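Local structure of DUF1611 domain-containing protein (Anabaena variabilis, 2OBN) at residues I304-A309 against L329-V334; A315-I320 against V335-D340. The protein is of unknown function but pairs a Rossmann-like domain with a P-loop NTPase-type domain, so it probably binds a nucleotide. The protein carries 2 engineered substitutions. All coordinates share one frame; numbering follows the deposited sequence.

Contact 1: I304-A309 against L329-V334; sequences IALNTA and LPCTDV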
loop_
_atom_site.group_PDB
_atom_site.type_symbol
_atom_site.label_atom_id
_atom_site.label_comp_id
_atom_site.label_asym_id
_atom_site.label_seq_id
_atom_site.Cartn_x
_atom_site.Cartn_y
_atom_site.Cartn_z
ATOM N N ILE B 304 21.712 3.060 -13.959
ATOM C CA ILE B 304 21.430 4.059 -12.974
ATOM C C ILE B 304 21.230 5.410 -13.637
ATOM O O ILE B 304 22.049 5.830 -14.443
ATOM C CB ILE B 304 22.582 4.082 -11.924
ATOM C CG1 ILE B 304 22.565 2.757 -11.145
ATOM C CG2 ILE B 304 22.430 5.277 -10.960
ATOM C CD1 ILE B 304 23.724 2.527 -10.265
ATOM N N ALA B 305 20.111 6.062 -13.311
ATOM C CA ALA B 305 19.817 7.424 -13.754
ATOM C C ALA B 305 20.240 8.380 -12.616
ATOM O O ALA B 305 19.541 8.546 -11.614
ATOM C CB ALA B 305 18.373 7.582 -14.089
ATOM N N LEU B 306 21.389 9.012 -12.793
ATOM C CA LEU B 306 21.966 9.868 -11.777
ATOM C C LEU B 306 21.496 11.317 -11.899
ATOM O O LEU B 306 21.718 11.958 -12.925
ATOM C CB LEU B 306 23.495 9.788 -11.887
ATOM C CG LEU B 306 24.328 10.262 -10.705
ATOM C CD1 LEU B 306 24.097 9.416 -9.443
ATOM C CD2 LEU B 306 25.805 10.227 -11.103
ATOM N N ASN B 307 20.839 11.828 -10.857
ATOM C CA ASN B 307 20.398 13.217 -10.842
ATOM C C ASN B 307 21.590 14.042 -10.355
ATOM O O ASN B 307 21.973 13.969 -9.179
ATOM C CB ASN B 307 19.138 13.371 -9.971
ATOM C CG ASN B 307 18.607 14.812 -9.907
ATOM O OD1 ASN B 307 19.303 15.758 -10.233
ATOM N ND2 ASN B 307 17.360 14.964 -9.454
ATOM N N THR B 308 22.183 14.794 -11.289
ATOM C CA THR B 308 23.346 15.640 -11.033
ATOM C C THR B 308 23.048 17.130 -11.193
ATOM O O THR B 308 23.970 17.927 -11.244
ATOM C CB THR B 308 24.479 15.329 -12.039
ATOM O OG1 THR B 308 24.080 15.734 -13.361
ATOM C CG2 THR B 308 24.865 13.842 -12.035
ATOM N N ALA B 309 21.773 17.515 -11.227
ATOM C CA ALA B 309 21.386 18.914 -11.500
ATOM C C ALA B 309 22.074 19.977 -10.652
ATOM O O ALA B 309 22.321 21.099 -11.116
ATOM C CB ALA B 309 19.864 19.066 -11.405
ATOM N N LEU B 329 27.450 -0.824 -13.684
ATOM C CA LEU B 329 26.310 -0.680 -14.582
ATOM C C LEU B 329 26.360 0.614 -15.388
ATOM O O LEU B 329 26.983 1.601 -14.950
ATOM C CB LEU B 329 25.001 -0.638 -13.774
ATOM C CG LEU B 329 24.586 -1.894 -13.017
ATOM C CD1 LEU B 329 23.373 -1.594 -12.164
ATOM C CD2 LEU B 329 24.316 -3.034 -13.989
ATOM N N PRO B 330 25.664 0.630 -16.546
ATOM C CA PRO B 330 25.517 1.833 -17.355
ATOM C C PRO B 330 24.902 2.978 -16.550
ATOM O O PRO B 330 24.055 2.741 -15.683
ATOM C CB PRO B 330 24.541 1.404 -18.446
ATOM C CG PRO B 330 24.682 -0.054 -18.536
ATOM C CD PRO B 330 25.000 -0.531 -17.171
ATOM N N CYS B 331 25.313 4.209 -16.827
ATOM C CA CYS B 331 24.815 5.335 -16.046
ATOM C C CYS B 331 24.991 6.672 -16.704
ATOM O O CYS B 331 26.018 6.949 -17.315
ATOM C CB CYS B 331 25.526 5.401 -14.691
ATOM S SG CYS B 331 25.193 6.930 -13.724
ATOM N N THR B 332 23.967 7.500 -16.558
ATOM C CA THR B 332 24.036 8.883 -16.996
ATOM C C THR B 332 22.920 9.673 -16.337
ATOM O O THR B 332 22.044 9.107 -15.687
ATOM C CB THR B 332 23.912 9.031 -18.539
ATOM O OG1 THR B 332 24.237 10.383 -18.920
ATOM C CG2 THR B 332 22.496 8.703 -19.007
ATOM N N ASP B 333 22.984 10.990 -16.507
ATOM C CA ASP B 333 21.905 11.894 -16.125
ATOM C C ASP B 333 21.103 12.014 -17.433
ATOM O O ASP B 333 21.552 12.656 -18.391
ATOM C CB ASP B 333 22.468 13.237 -15.657
ATOM C CG ASP B 333 21.390 14.172 -15.163
ATOM O OD1 ASP B 333 20.247 14.059 -15.651
ATOM O OD2 ASP B 333 21.681 15.020 -14.303
ATOM N N VAL B 334 19.936 11.381 -17.484
ATOM C CA VAL B 334 19.142 11.344 -18.726
ATOM C C VAL B 334 18.519 12.681 -19.134
ATOM O O VAL B 334 18.254 12.927 -20.322
ATOM C CB VAL B 334 18.051 10.235 -18.690
ATOM C CG1 VAL B 334 18.679 8.892 -18.352
ATOM C CG2 VAL B 334 16.932 10.564 -17.708
#

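Contact 2: A315-I320 against V335-D340; sequences AAKEAI and VRFGAD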
loop_
_atom_site.group_PDB
_atom_site.type_symbol
_atom_site.label_atom_id
_atom_site.label_comp_id
_atom_site.label_asym_id
_atom_site.label_seq_id
_atom_site.Cartn_x
_atom_site.Cartn_y
_atom_site.Cartn_z
ATOM N N ALA B 315 31.775 18.053 -12.738
ATOM C CA ALA B 315 31.489 17.248 -11.565
ATOM C C ALA B 315 30.430 16.194 -11.874
ATOM O O ALA B 315 30.497 15.070 -11.352
ATOM C CB ALA B 315 31.038 18.149 -10.409
ATOM N N ALA B 316 29.453 16.564 -12.705
ATOM C CA ALA B 316 28.377 15.650 -13.116
ATOM C C ALA B 316 28.957 14.450 -13.821
ATOM O O ALA B 316 28.576 13.321 -13.543
ATOM C CB ALA B 316 27.379 16.349 -14.037
ATOM N N LYS B 317 29.881 14.714 -14.742
ATOM C CA LYS B 317 30.556 13.656 -15.485
ATOM C C LYS B 317 31.399 12.780 -14.562
ATOM O O LYS B 317 31.380 11.565 -14.696
ATOM C CB LYS B 317 31.358 14.244 -16.650
ATOM C CG LYS B 317 30.457 14.759 -17.779
ATOM C CD LYS B 317 31.257 15.393 -18.898
ATOM C CE LYS B 317 30.358 15.892 -20.038
ATOM N NZ LYS B 317 31.178 16.556 -21.109
ATOM N N GLU B 318 32.114 13.387 -13.615
ATOM C CA GLU B 318 32.872 12.602 -12.626
ATOM C C GLU B 318 31.934 11.723 -11.795
ATOM O O GLU B 318 32.213 10.545 -11.561
ATOM C CB GLU B 318 33.688 13.487 -11.691
ATOM C CG GLU B 318 34.945 13.995 -12.305
ATOM C CD GLU B 318 35.863 14.690 -11.307
ATOM O OE1 GLU B 318 35.383 15.158 -10.242
ATOM O OE2 GLU B 318 37.076 14.764 -11.606
ATOM N N ALA B 319 30.827 12.296 -11.348
ATOM C CA ALA B 319 29.861 11.538 -10.545
ATOM C C ALA B 319 29.337 10.322 -11.335
ATOM O O ALA B 319 29.229 9.226 -10.795
ATOM C CB ALA B 319 28.728 12.442 -10.086
ATOM N N ILE B 320 29.046 10.525 -12.613
ATOM C CA ILE B 320 28.615 9.454 -13.499
ATOM C C ILE B 320 29.698 8.382 -13.608
ATOM O O ILE B 320 29.408 7.198 -13.484
ATOM C CB ILE B 320 28.267 9.986 -14.898
ATOM C CG1 ILE B 320 26.979 10.794 -14.823
ATOM C CG2 ILE B 320 28.091 8.828 -15.877
ATOM C CD1 ILE B 320 26.636 11.561 -16.091
ATOM N N VAL B 335 18.278 13.531 -18.147
ATOM C CA VAL B 335 17.725 14.857 -18.376
ATOM C C VAL B 335 18.829 15.723 -18.963
ATOM O O VAL B 335 18.647 16.412 -19.970
ATOM C CB VAL B 335 17.211 15.470 -17.044
ATOM C CG1 VAL B 335 16.856 16.954 -17.191
ATOM C CG2 VAL B 335 16.015 14.671 -16.524
ATOM N N ARG B 336 19.997 15.633 -18.341
ATOM C CA ARG B 336 21.145 16.456 -18.706
ATOM C C ARG B 336 21.895 16.041 -19.963
ATOM O O ARG B 336 22.296 16.902 -20.755
ATOM C CB ARG B 336 22.109 16.467 -17.524
ATOM C CG ARG B 336 23.221 17.456 -17.606
ATOM C CD ARG B 336 23.807 17.652 -16.224
ATOM N NE ARG B 336 24.608 18.864 -16.151
ATOM C CZ ARG B 336 25.098 19.380 -15.029
ATOM N NH1 ARG B 336 24.881 18.791 -13.850
ATOM N NH2 ARG B 336 25.810 20.494 -15.094
ATOM N N PHE B 337 22.097 14.736 -20.140
ATOM C CA PHE B 337 22.887 14.233 -21.261
ATOM C C PHE B 337 22.160 13.328 -22.255
ATOM O O PHE B 337 22.769 12.892 -23.231
ATOM C CB PHE B 337 24.114 13.495 -20.726
ATOM C CG PHE B 337 24.959 14.313 -19.797
ATOM C CD1 PHE B 337 25.719 15.377 -20.281
ATOM C CD2 PHE B 337 25.031 14.006 -18.442
ATOM C CE1 PHE B 337 26.515 16.131 -19.429
ATOM C CE2 PHE B 337 25.834 14.759 -17.574
ATOM C CZ PHE B 337 26.578 15.819 -18.071
ATOM N N GLY B 338 20.877 13.049 -22.034
ATOM C CA GLY B 338 20.109 12.170 -22.916
ATOM C C GLY B 338 19.906 10.781 -22.323
ATOM O O GLY B 338 20.697 10.313 -21.511
ATOM N N ALA B 339 18.861 10.095 -22.776
ATOM C CA ALA B 339 18.507 8.792 -22.233
ATOM C C ALA B 339 19.026 7.573 -22.992
ATOM O O ALA B 339 18.821 6.447 -22.518
ATOM C CB ALA B 339 16.989 8.704 -22.117
ATOM N N ASP B 340 19.683 7.761 -24.143
ATOM C CA ASP B 340 20.086 6.601 -24.982
ATOM C C ASP B 340 20.953 5.550 -24.285
ATOM O O ASP B 340 20.789 4.352 -24.519
ATOM C CB ASP B 340 20.741 7.054 -26.302
ATOM C CG ASP B 340 19.723 7.550 -27.343
ATOM O OD1 ASP B 340 18.538 7.166 -27.300
ATOM O OD2 ASP B 340 20.122 8.314 -28.231
#

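Contact 1: I304-A309 against L329-V334
In the P-loop NTPase-like domain, strands 301-307 and 331-332 are the two parallel strands of a beta-alpha-beta unit, with 331-332 at the edge of the six-stranded sheet within this chain. The pairing begins with Ile304 N, which gives a hydrogen bond to Pro330 O at 2.9 Å, nearly along the C=O axis. The return bond, Thr332 N to Ile304 O, is weak. Two residues on, Leu306 N reaches Thr332 O at 3.0 Å, but comes in above the carbonyl plane. Cys331 supplies the side-chain contact on the face that helix 313-327 covers: its SG, anti to the backbone N (chi1 170°), lies 3.8 Å from Leu306 CB. The opposite face carries Ala305 and Thr332, with helix 340-347 against it.

Past the last bridge, a carboxylate takes over from the backbone. Asp333 holds CG anti to its own N (chi1 -176°), which extends OD2 across to Thr308. There OD2 accepts twice: from Thr308 OG1 at 2.7 Å, on the anti lone pair, and from Thr308 N at 3.1 Å, from above the carboxylate plane. The hydroxyl gets there because OG1 sits between the backbone N and the carbonyl carbon (chi1 67°). One residue back, Asn307 OD1 accepts from Ala309 N at 3.2 Å in an Asx turn, while its ND2 bonds to Ile164 O.

Asp333 is also the N-cap of helix 334-337, where OD1 accepts from Arg336 N. Its two oxygens therefore serve different parts of the chain, OD2 fixing the turn after strand 301-307 and OD1 the start of the helix. With two donors on OD2, the buried carboxylate is probably ionised.

Contact 2: A315-I320 against V335-D340
Arg336 holds CG anti to its backbone N (chi1 -169°) and stays extended out to NE, while Phe337 turns CG anti to its carbonyl carbon (chi1 -55°), which brings the guanidinium and the ring up against helix 313-327. In the P-loop NTPase-like domain, this helix is the crossover of a beta-alpha-beta unit, and the short, weakly bonded helix 334-337 follows the unit's second strand. No hydrogen bond joins 315-320 to 335-340; the meeting is side chain on side chain, near the surface.

Phe337 does most of the work. Ile320 CG1 is anti to its carbonyl carbon and the chain continues extended (chi2 171°), carrying CD1 obliquely to the ring, 3.6 Å from Phe337 CE2. Ala316 CB comes to the ring's edge, near its plane, at 4.1 Å from CZ of Phe337. Lys317 crosses the ring obliquely with its aliphatic chain, and Lys317 CE lies 3.9 Å from Phe337 CE1. Beyond that carbon, the ammonium makes a long, weak ion pair with Glu313. One ring face is taken by the preceding residue: Arg336 CG sits over the ring centre, 3.7 Å above its plane. The arginine stem thus lies over the ring, and the two side chains meet the helix next to each other.

The guanidinium ends beside the first turns of helix 313-327. Its NH1 is hydrogen-bonded to Leu311 O, which helps to fix the flat group next to the small side chain of Ala316. Just after Phe337 the chain leaves helical angles at Gly338, whose phi is positive, and passes on to helix 340-347. At the arginine end, the methyl CB of Ala316 lies over one face of the guanidinium, 3.5 Å from Arg336 NH1.

Contact 1 is buried in the sheet and built mainly from backbone hydrogen bonds, finished by a carboxylate; contact 2 lies nearer the surface and relies on aliphatic, aromatic and guanidinium packing. Both belong to one beta-alpha-beta unit and the short helix after it: contact 1 pairs the strands, contact 2 sets that short helix against the crossover helix. Their centres are only 5 Å apart, and the hydroxyl of Thr308 bridges them, with OG1 3.2 Å from Arg336 NH1 in a probable hydrogen bond. This puts the guanidinium close to the Asp333 carboxylate, whose charge it may help to stabilise. Ile320 also packs on Cys331, bringing the crossover helix onto the edge strand.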